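Side-chain contacts in uncharacterized protein PSPTO_3016 (Pseudomonas syringae pv. tomato, PDB 3H9X), which probably binds DNA, adopting a "double wing" DNA-binding motif, although its cellular role is uncharacterized: residues Q4-Y9 with S107-S112; S73-P78 with H90-L95. All coordinates share one frame; numbering follows the deposited sequence.

Contact 1 (Q4-Y9 with S107-S112); sequences QQFIDY and SLIEDS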
ATOM      1  N   GLN A   4      11.570  -4.035  -0.505  1.00 53.41           N
ATOM      2  CA  GLN A   4      12.684  -3.416  -1.230  1.00 50.27           C
ATOM      3  C   GLN A   4      12.309  -2.996  -2.651  1.00 48.27           C
ATOM      4  O   GLN A   4      12.421  -1.831  -3.003  1.00 41.40           O
ATOM      5  CB  GLN A   4      13.862  -4.392  -1.301  1.00 61.35           C
ATOM      6  CG  GLN A   4      15.165  -3.895  -0.685  1.00 72.94           C
ATOM      7  CD  GLN A   4      15.653  -2.596  -1.294  1.00 82.82           C
ATOM      8  OE1 GLN A   4      15.124  -1.520  -1.002  1.00 83.84           O
ATOM      9  NE2 GLN A   4      16.669  -2.689  -2.152  1.00 82.50           N
ATOM     10  N   GLN A   5      11.868  -3.957  -3.461  1.00 47.86           N
ATOM     11  CA  GLN A   5      11.500  -3.694  -4.852  1.00 46.39           C
ATOM     12  C   GLN A   5      10.459  -2.600  -4.983  1.00 49.67           C
ATOM     13  O   GLN A   5      10.416  -1.885  -5.989  1.00 50.45           O
ATOM     14  CB  GLN A   5      10.974  -4.962  -5.505  1.00 42.65           C
ATOM     15  CG  GLN A   5      11.923  -6.128  -5.394  1.00 43.63           C
ATOM     16  CD  GLN A   5      11.282  -7.407  -5.854  1.00 47.67           C
ATOM     17  OE1 GLN A   5      10.128  -7.687  -5.529  1.00 43.81           O
ATOM     18  NE2 GLN A   5      12.028  -8.207  -6.601  1.00 59.86           N
ATOM     19  N   PHE A   6       9.611  -2.486  -3.966  1.00 49.55           N
ATOM     20  CA  PHE A   6       8.568  -1.479  -3.945  1.00 34.01           C
ATOM     21  C   PHE A   6       9.133  -0.082  -3.765  1.00 36.44           C
ATOM     22  O   PHE A   6       8.917   0.762  -4.620  1.00 44.72           O
ATOM     23  CB  PHE A   6       7.566  -1.775  -2.834  1.00 33.39           C
ATOM     24  CG  PHE A   6       6.595  -0.660  -2.595  1.00 39.04           C
ATOM     25  CD1 PHE A   6       6.885   0.358  -1.687  1.00 36.03           C
ATOM     26  CD2 PHE A   6       5.421  -0.577  -3.336  1.00 35.38           C
ATOM     27  CE1 PHE A   6       6.025   1.440  -1.538  1.00 36.11           C
ATOM     28  CE2 PHE A   6       4.561   0.499  -3.191  1.00 30.88           C
ATOM     29  CZ  PHE A   6       4.862   1.508  -2.293  1.00 36.18           C
ATOM     30  N   ILE A   7       9.863   0.175  -2.676  1.00 39.58           N
ATOM     31  CA  ILE A   7      10.404   1.524  -2.458  1.00 47.52           C
ATOM     32  C   ILE A   7      11.281   1.966  -3.631  1.00 50.70           C
ATOM     33  O   ILE A   7      11.411   3.162  -3.912  1.00 57.17           O
ATOM     34  CB  ILE A   7      11.214   1.661  -1.115  1.00 42.09           C
ATOM     35  CG1 ILE A   7      12.698   1.436  -1.355  1.00 50.80           C
ATOM     36  CG2 ILE A   7      10.672   0.723  -0.065  1.00 38.64           C
ATOM     37  CD1 ILE A   7      13.481   2.723  -1.578  1.00 52.65           C
ATOM     38  N   ASP A   8      11.879   1.001  -4.317  1.00 52.25           N
ATOM     39  CA  ASP A   8      12.722   1.311  -5.460  1.00 54.06           C
ATOM     40  C   ASP A   8      11.847   1.724  -6.635  1.00 54.67           C
ATOM     41  O   ASP A   8      12.110   2.736  -7.285  1.00 59.50           O
ATOM     42  CB  ASP A   8      13.571   0.101  -5.848  1.00 61.10           C
ATOM     43  CG  ASP A   8      14.708  -0.155  -4.874  1.00 77.40           C
ATOM     44  OD1 ASP A   8      15.332  -1.238  -4.961  1.00 84.15           O
ATOM     45  OD2 ASP A   8      14.989   0.723  -4.022  1.00 80.62           O
ATOM     46  N   TYR A   9      10.798   0.960  -6.914  1.00 45.45           N
ATOM     47  CA  TYR A   9       9.933   1.316  -8.026  1.00 45.08           C
ATOM     48  C   TYR A   9       9.386   2.738  -7.875  1.00 45.96           C
ATOM     49  O   TYR A   9       9.318   3.482  -8.844  1.00 41.57           O
ATOM     50  CB  TYR A   9       8.800   0.297  -8.155  1.00 39.86           C
ATOM     51  CG  TYR A   9       7.743   0.668  -9.172  1.00 48.66           C
ATOM     52  CD1 TYR A   9       6.630   1.418  -8.806  1.00 48.52           C
ATOM     53  CD2 TYR A   9       7.830   0.235 -10.493  1.00 50.78           C
ATOM     54  CE1 TYR A   9       5.632   1.716  -9.723  1.00 51.43           C
ATOM     55  CE2 TYR A   9       6.832   0.535 -11.419  1.00 50.98           C
ATOM     56  CZ  TYR A   9       5.741   1.270 -11.026  1.00 49.22           C
ATOM     57  OH  TYR A   9       4.751   1.561 -11.931  1.00 67.17           O
ATOM     58  N   SER A 107       0.074  -0.921 -11.572  1.00 54.68           N
ATOM     59  CA  SER A 107      -1.060  -0.152 -12.062  1.00 50.77           C
ATOM     60  C   SER A 107      -1.840   0.442 -10.893  1.00 49.07           C
ATOM     61  O   SER A 107      -2.270   1.600 -10.960  1.00 53.06           O
ATOM     62  CB  SER A 107      -1.968  -1.027 -12.932  1.00 49.81           C
ATOM     63  OG  SER A 107      -2.451  -2.143 -12.216  1.00 64.29           O
ATOM     64  N   LEU A 108      -2.010  -0.339  -9.822  1.00 43.56           N
ATOM     65  CA  LEU A 108      -2.716   0.126  -8.621  1.00 41.34           C
ATOM     66  C   LEU A 108      -1.930   1.288  -7.988  1.00 39.04           C
ATOM     67  O   LEU A 108      -2.522   2.281  -7.540  1.00 32.76           O
ATOM     68  CB  LEU A 108      -2.888  -1.030  -7.625  1.00 36.92           C
ATOM     69  CG  LEU A 108      -3.876  -2.136  -8.049  1.00 28.88           C
ATOM     70  CD1 LEU A 108      -3.758  -3.352  -7.134  1.00 32.79           C
ATOM     71  CD2 LEU A 108      -5.282  -1.603  -8.018  1.00 23.22           C
ATOM     72  N   ILE A 109      -0.598   1.163  -7.970  1.00 38.76           N
ATOM     73  CA  ILE A 109       0.274   2.222  -7.455  1.00 43.58           C
ATOM     74  C   ILE A 109       0.009   3.485  -8.307  1.00 44.96           C
ATOM     75  O   ILE A 109       0.008   4.595  -7.783  1.00 44.40           O
ATOM     76  CB  ILE A 109       1.801   1.902  -7.612  1.00 39.30           C
ATOM     77  CG1 ILE A 109       2.175   0.541  -7.004  1.00 35.35           C
ATOM     78  CG2 ILE A 109       2.619   3.021  -6.967  1.00 32.69           C
ATOM     79  CD1 ILE A 109       2.231   0.486  -5.496  1.00 42.89           C
ATOM     80  N   GLU A 110      -0.188   3.304  -9.618  1.00 46.82           N
ATOM     81  CA  GLU A 110      -0.452   4.418 -10.530  1.00 46.88           C
ATOM     82  C   GLU A 110      -1.818   5.028 -10.248  1.00 45.00           C
ATOM     83  O   GLU A 110      -1.959   6.243 -10.147  1.00 45.29           O
ATOM     84  CB  GLU A 110      -0.386   3.948 -11.995  1.00 56.22           C
ATOM     85  CG  GLU A 110      -0.612   5.054 -13.059  1.00 63.06           C
ATOM     86  CD  GLU A 110       0.348   6.245 -12.927  1.00 66.10           C
ATOM     87  OE1 GLU A 110       1.576   6.028 -12.890  1.00 65.34           O
ATOM     88  OE2 GLU A 110      -0.126   7.401 -12.869  1.00 66.85           O
ATOM     89  N   ASP A 111      -2.824   4.177 -10.118  1.00 40.95           N
ATOM     90  CA  ASP A 111      -4.170   4.638  -9.832  1.00 43.60           C
ATOM     91  C   ASP A 111      -4.220   5.491  -8.559  1.00 47.47           C
ATOM     92  O   ASP A 111      -4.853   6.543  -8.547  1.00 53.14           O
ATOM     93  CB  ASP A 111      -5.101   3.436  -9.718  1.00 53.32           C
ATOM     94  CG  ASP A 111      -5.486   2.879 -11.073  1.00 63.47           C
ATOM     95  OD1 ASP A 111      -4.654   2.920 -12.013  1.00 62.44           O
ATOM     96  OD2 ASP A 111      -6.622   2.383 -11.202  1.00 69.87           O
ATOM     97  N   SER A 112      -3.551   5.042  -7.494  1.00 43.07           N
ATOM     98  CA  SER A 112      -3.510   5.770  -6.218  1.00 28.54           C
ATOM     99  C   SER A 112      -2.776   7.092  -6.401  1.00 36.54           C
ATOM    100  O   SER A 112      -3.125   8.097  -5.781  1.00 43.59           O
ATOM    101  CB  SER A 112      -2.803   4.918  -5.154  1.00 29.53           C
ATOM    102  OG  SER A 112      -2.805   5.537  -3.897  1.00 18.79           O
TER
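Ile109 reaches out of helix 102-115 toward helix 3-13 and meets two aromatic rings with different branches. The enclosed part is at Phe6, which is buried along with Ile109. The CD1 methyl of Ile109 comes in at the ring edge, in the plane of the phenyl group, 3.3 Å from Phe6 CE2 and 4.0 Å from Phe6 CD2. The ring gets there because Phe6 CG stands anti to its backbone N (chi1 170°), which carries it off the helix flank toward the sheet. There Phe31 meets it edge-to-face, and Ile62 of strand 58-65 touches both Phe6 and Ile109.

Tyr9 makes the half nearer solvent. Its CE1 edge lies 4.3 Å from the CG2 branch of Ile109, near the ring plane, and the residue is partly exposed. His106 stacks on Tyr9, and Tyr14 packs against both Tyr9 and Ile109. At this margin the chemistry turns polar: Glu110 OE1 accepts a hydrogen bond from Tyr14 OH.

The nearest CA atoms, those of Tyr9 and Ile109, are 9.7 Å apart, so side chains alone bridge the gap. This is the N-terminal helix packed on the C-terminal helix over an antiparallel sheet, within the alpha-beta fold of the YjbR family.

Contact 2 (S73-P78 with H90-L95); sequences SLRKKP and HWITVL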
ATOM      1  N   SER A  73     -14.884  -4.981  -5.419  1.00 47.78           N
ATOM      2  CA  SER A  73     -14.358  -5.945  -6.390  1.00 47.39           C
ATOM      3  C   SER A  73     -12.876  -6.293  -6.182  1.00 44.80           C
ATOM      4  O   SER A  73     -12.479  -7.456  -6.272  1.00 42.11           O
ATOM      5  CB  SER A  73     -14.570  -5.410  -7.806  1.00 49.02           C
ATOM      6  OG  SER A  73     -14.062  -4.096  -7.926  1.00 58.12           O
ATOM      7  N   LEU A  74     -12.059  -5.282  -5.916  1.00 45.94           N
ATOM      8  CA  LEU A  74     -10.642  -5.506  -5.672  1.00 41.45           C
ATOM      9  C   LEU A  74     -10.461  -6.423  -4.470  1.00 44.55           C
ATOM     10  O   LEU A  74      -9.769  -7.427  -4.566  1.00 49.45           O
ATOM     11  CB  LEU A  74      -9.935  -4.181  -5.408  1.00 38.53           C
ATOM     12  CG  LEU A  74      -9.033  -3.628  -6.516  1.00 42.79           C
ATOM     13  CD1 LEU A  74      -9.776  -3.619  -7.840  1.00 46.34           C
ATOM     14  CD2 LEU A  74      -8.569  -2.217  -6.155  1.00 43.28           C
ATOM     15  N   ARG A  75     -11.089  -6.080  -3.344  1.00 40.72           N
ATOM     16  CA  ARG A  75     -10.989  -6.875  -2.115  1.00 42.67           C
ATOM     17  C   ARG A  75     -11.302  -8.344  -2.295  1.00 44.72           C
ATOM     18  O   ARG A  75     -10.958  -9.151  -1.441  1.00 49.66           O
ATOM     19  CB  ARG A  75     -11.910  -6.306  -1.031  1.00 39.55           C
ATOM     20  CG  ARG A  75     -11.349  -5.083  -0.330  1.00 42.54           C
ATOM     21  CD  ARG A  75     -12.361  -4.410   0.589  1.00 43.30           C
ATOM     22  NE  ARG A  75     -12.855  -5.274   1.657  1.00 54.71           N
ATOM     23  CZ  ARG A  75     -13.702  -4.872   2.599  1.00 57.52           C
ATOM     24  NH1 ARG A  75     -14.141  -3.623   2.613  1.00 51.56           N
ATOM     25  NH2 ARG A  75     -14.125  -5.725   3.519  1.00 63.63           N
ATOM     26  N   LYS A  76     -11.959  -8.676  -3.403  1.00 50.75           N
ATOM     27  CA  LYS A  76     -12.332 -10.054  -3.717  1.00 53.48           C
ATOM     28  C   LYS A  76     -11.140 -10.811  -4.297  1.00 56.08           C
ATOM     29  O   LYS A  76     -11.113 -12.046  -4.298  1.00 50.68           O
ATOM     30  CB  LYS A  76     -13.506 -10.078  -4.716  1.00 56.60           C
ATOM     31  CG  LYS A  76     -14.892 -10.313  -4.078  1.00 60.68           C
ATOM     32  CD  LYS A  76     -16.052  -9.762  -4.928  1.00 60.95           C
ATOM     33  CE  LYS A  76     -16.061 -10.308  -6.361  1.00 63.26           C
ATOM     34  NZ  LYS A  76     -16.948  -9.474  -7.270  1.00 69.51           N
ATOM     35  N   LYS A  77     -10.155 -10.075  -4.800  1.00 57.32           N
ATOM     36  CA  LYS A  77      -8.981 -10.732  -5.348  1.00 58.60           C
ATOM     37  C   LYS A  77      -8.134 -11.283  -4.212  1.00 58.96           C
ATOM     38  O   LYS A  77      -8.251 -10.849  -3.056  1.00 48.29           O
ATOM     39  CB  LYS A  77      -8.133  -9.769  -6.193  1.00 56.54           C
ATOM     40  CG  LYS A  77      -8.710  -9.492  -7.547  1.00 58.39           C
ATOM     41  CD  LYS A  77      -7.752  -8.725  -8.417  1.00 57.43           C
ATOM     42  CE  LYS A  77      -8.360  -8.519  -9.794  1.00 60.90           C
ATOM     43  NZ  LYS A  77      -7.404  -7.849 -10.715  1.00 68.92           N
ATOM     44  N   PRO A  78      -7.300 -12.285  -4.524  1.00 58.43           N
ATOM     45  CA  PRO A  78      -6.434 -12.878  -3.514  1.00 59.32           C
ATOM     46  C   PRO A  78      -5.232 -11.969  -3.344  1.00 58.67           C
ATOM     47  O   PRO A  78      -4.625 -11.534  -4.328  1.00 60.32           O
ATOM     48  CB  PRO A  78      -6.083 -14.231  -4.120  1.00 64.72           C
ATOM     49  CG  PRO A  78      -6.124 -13.960  -5.594  1.00 59.68           C
ATOM     50  CD  PRO A  78      -7.362 -13.132  -5.728  1.00 60.26           C
ATOM     51  N   HIS A  90     -12.232   4.065   0.792  1.00 42.67           N
ATOM     52  CA  HIS A  90     -11.349   4.691  -0.182  1.00 38.54           C
ATOM     53  C   HIS A  90      -9.980   4.031  -0.311  1.00 40.25           C
ATOM     54  O   HIS A  90      -9.276   4.245  -1.315  1.00 37.87           O
ATOM     55  CB  HIS A  90     -11.170   6.158   0.171  1.00 37.99           C
ATOM     56  CG  HIS A  90     -12.401   6.971  -0.044  1.00 36.26           C
ATOM     57  ND1 HIS A  90     -12.768   7.447  -1.283  1.00 41.90           N
ATOM     58  CD2 HIS A  90     -13.371   7.359   0.815  1.00 34.52           C
ATOM     59  CE1 HIS A  90     -13.913   8.097  -1.178  1.00 43.04           C
ATOM     60  NE2 HIS A  90     -14.299   8.059   0.084  1.00 42.56           N
ATOM     61  N   TRP A  91      -9.600   3.237   0.691  1.00 31.10           N
ATOM     62  CA  TRP A  91      -8.299   2.583   0.651  1.00 34.97           C
ATOM     63  C   TRP A  91      -8.361   1.065   0.584  1.00 36.25           C
ATOM     64  O   TRP A  91      -9.369   0.442   0.918  1.00 34.64           O
ATOM     65  CB  TRP A  91      -7.414   3.040   1.826  1.00 30.56           C
ATOM     66  CG  TRP A  91      -7.019   4.512   1.731  1.00 37.21           C
ATOM     67  CD1 TRP A  91      -7.822   5.592   1.981  1.00 37.11           C
ATOM     68  CD2 TRP A  91      -5.771   5.048   1.261  1.00 34.83           C
ATOM     69  NE1 TRP A  91      -7.160   6.757   1.689  1.00 37.81           N
ATOM     70  CE2 TRP A  91      -5.898   6.454   1.244  1.00 40.93           C
ATOM     71  CE3 TRP A  91      -4.560   4.478   0.845  1.00 36.99           C
ATOM     72  CZ2 TRP A  91      -4.859   7.298   0.833  1.00 42.41           C
ATOM     73  CZ3 TRP A  91      -3.523   5.318   0.434  1.00 37.95           C
ATOM     74  CH2 TRP A  91      -3.682   6.710   0.431  1.00 40.89           C
ATOM     75  N   ILE A  92      -7.248   0.497   0.126  1.00 31.68           N
ATOM     76  CA  ILE A  92      -7.053  -0.927  -0.079  1.00 25.90           C
ATOM     77  C   ILE A  92      -5.708  -1.306   0.492  1.00 28.66           C
ATOM     78  O   ILE A  92      -4.780  -0.509   0.463  1.00 24.26           O
ATOM     79  CB  ILE A  92      -7.071  -1.208  -1.589  1.00 29.53           C
ATOM     80  CG1 ILE A  92      -8.506  -1.355  -2.038  1.00 38.46           C
ATOM     81  CG2 ILE A  92      -6.330  -2.453  -1.933  1.00 34.48           C
ATOM     82  CD1 ILE A  92      -9.183  -2.475  -1.315  1.00 48.27           C
ATOM     83  N   THR A  93      -5.602  -2.515   1.029  1.00 30.27           N
ATOM     84  CA  THR A  93      -4.333  -2.973   1.593  1.00 34.61           C
ATOM     85  C   THR A  93      -3.853  -4.143   0.750  1.00 31.59           C
ATOM     86  O   THR A  93      -4.511  -5.173   0.699  1.00 32.96           O
ATOM     87  CB  THR A  93      -4.486  -3.444   3.070  1.00 30.34           C
ATOM     88  OG1 THR A  93      -4.755  -2.318   3.915  1.00 32.49           O
ATOM     89  CG2 THR A  93      -3.213  -4.138   3.553  1.00 27.24           C
ATOM     90  N   VAL A  94      -2.718  -3.982   0.075  1.00 32.69           N
ATOM     91  CA  VAL A  94      -2.184  -5.057  -0.756  1.00 33.87           C
ATOM     92  C   VAL A  94      -1.042  -5.743  -0.025  1.00 29.27           C
ATOM     93  O   VAL A  94      -0.118  -5.105   0.478  1.00 32.92           O
ATOM     94  CB  VAL A  94      -1.688  -4.551  -2.148  1.00 26.05           C
ATOM     95  CG1 VAL A  94      -1.202  -5.727  -2.987  1.00 24.65           C
ATOM     96  CG2 VAL A  94      -2.816  -3.842  -2.880  1.00 27.09           C
ATOM     97  N   LEU A  95      -1.119  -7.061   0.029  1.00 34.58           N
ATOM     98  CA  LEU A  95      -0.109  -7.840   0.711  1.00 38.71           C
ATOM     99  C   LEU A  95       1.127  -8.068  -0.172  1.00 40.57           C
ATOM    100  O   LEU A  95       1.015  -8.640  -1.259  1.00 35.87           O
ATOM    101  CB  LEU A  95      -0.738  -9.158   1.153  1.00 36.49           C
ATOM    102  CG  LEU A  95       0.089 -10.147   1.955  1.00 43.92           C
ATOM    103  CD1 LEU A  95       0.859 -11.037   1.010  1.00 41.45           C
ATOM    104  CD2 LEU A  95       1.003  -9.397   2.923  1.00 43.88           C
TER
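A short helix running into a type I beta turn, Leu74 to Lys77, packs here against strand 91-95 of the antiparallel sheet. Ile92 is the strand residue that makes the contact, its side chain directed at the turn. Its CD1 methyl sits 3.5 Å from Arg75 CG and 4.2 Å from Arg75 CD, so the arginine contributes the aliphatic root of its chain. The isoleucine tip comes in across the arginine chain. Ile92 CG1 lies beside its own backbone N (chi1 -84°), and from there CD1 is carried out to the arginine methylenes. The Arg75 chain bends about its CG-CD bond (chi3 60°), between the two methylenes that meet Ile92, and the guanidinium belongs to an exposed residue at the margin of the contact.

Leu74 adds a second apolar touch, its CD2 methyl 4.2 Å from Ile92 CG1. Val66 packs against both Leu74 and Ile92, extending the apolar patch.

Strand 91-95 lies between strands 58-65 and 80-82 in the sheet, antiparallel to both. Backbone hydrogen bonds pair Ile92 with Leu64 on one flank and Thr93 with Tyr81 on the other, while Ile80 and Pro82 of strand 80-82 touch Ile92 and Arg75 respectively. The turn is closed by Lys77 N, which bonds to Leu74 O at 2.7 Å, and Ser73 OG hydrogen-bonds back to Leu70 O, just ahead of helix 71-74.

Contact 1 is the more buried of the two and joins the terminal helices; contact 2 is only partly buried and sets the turn from Leu74 to Lys77 against the sheet. Each relies on one isoleucine, but contact 1 sets it against aromatic rings, whereas contact 2 sets it against a leucine and the methylenes of an exposed arginine. Their centres are 15 Å apart, yet the two meet where Leu108 CD2 lies 3.8 Å from Leu74 CD2. Strand 58-65 serves both, touching Phe6 and Ile109 with side chains and pairing with strand 91-95. In sequence, contact 2 is nested within the loop that contact 1 closes.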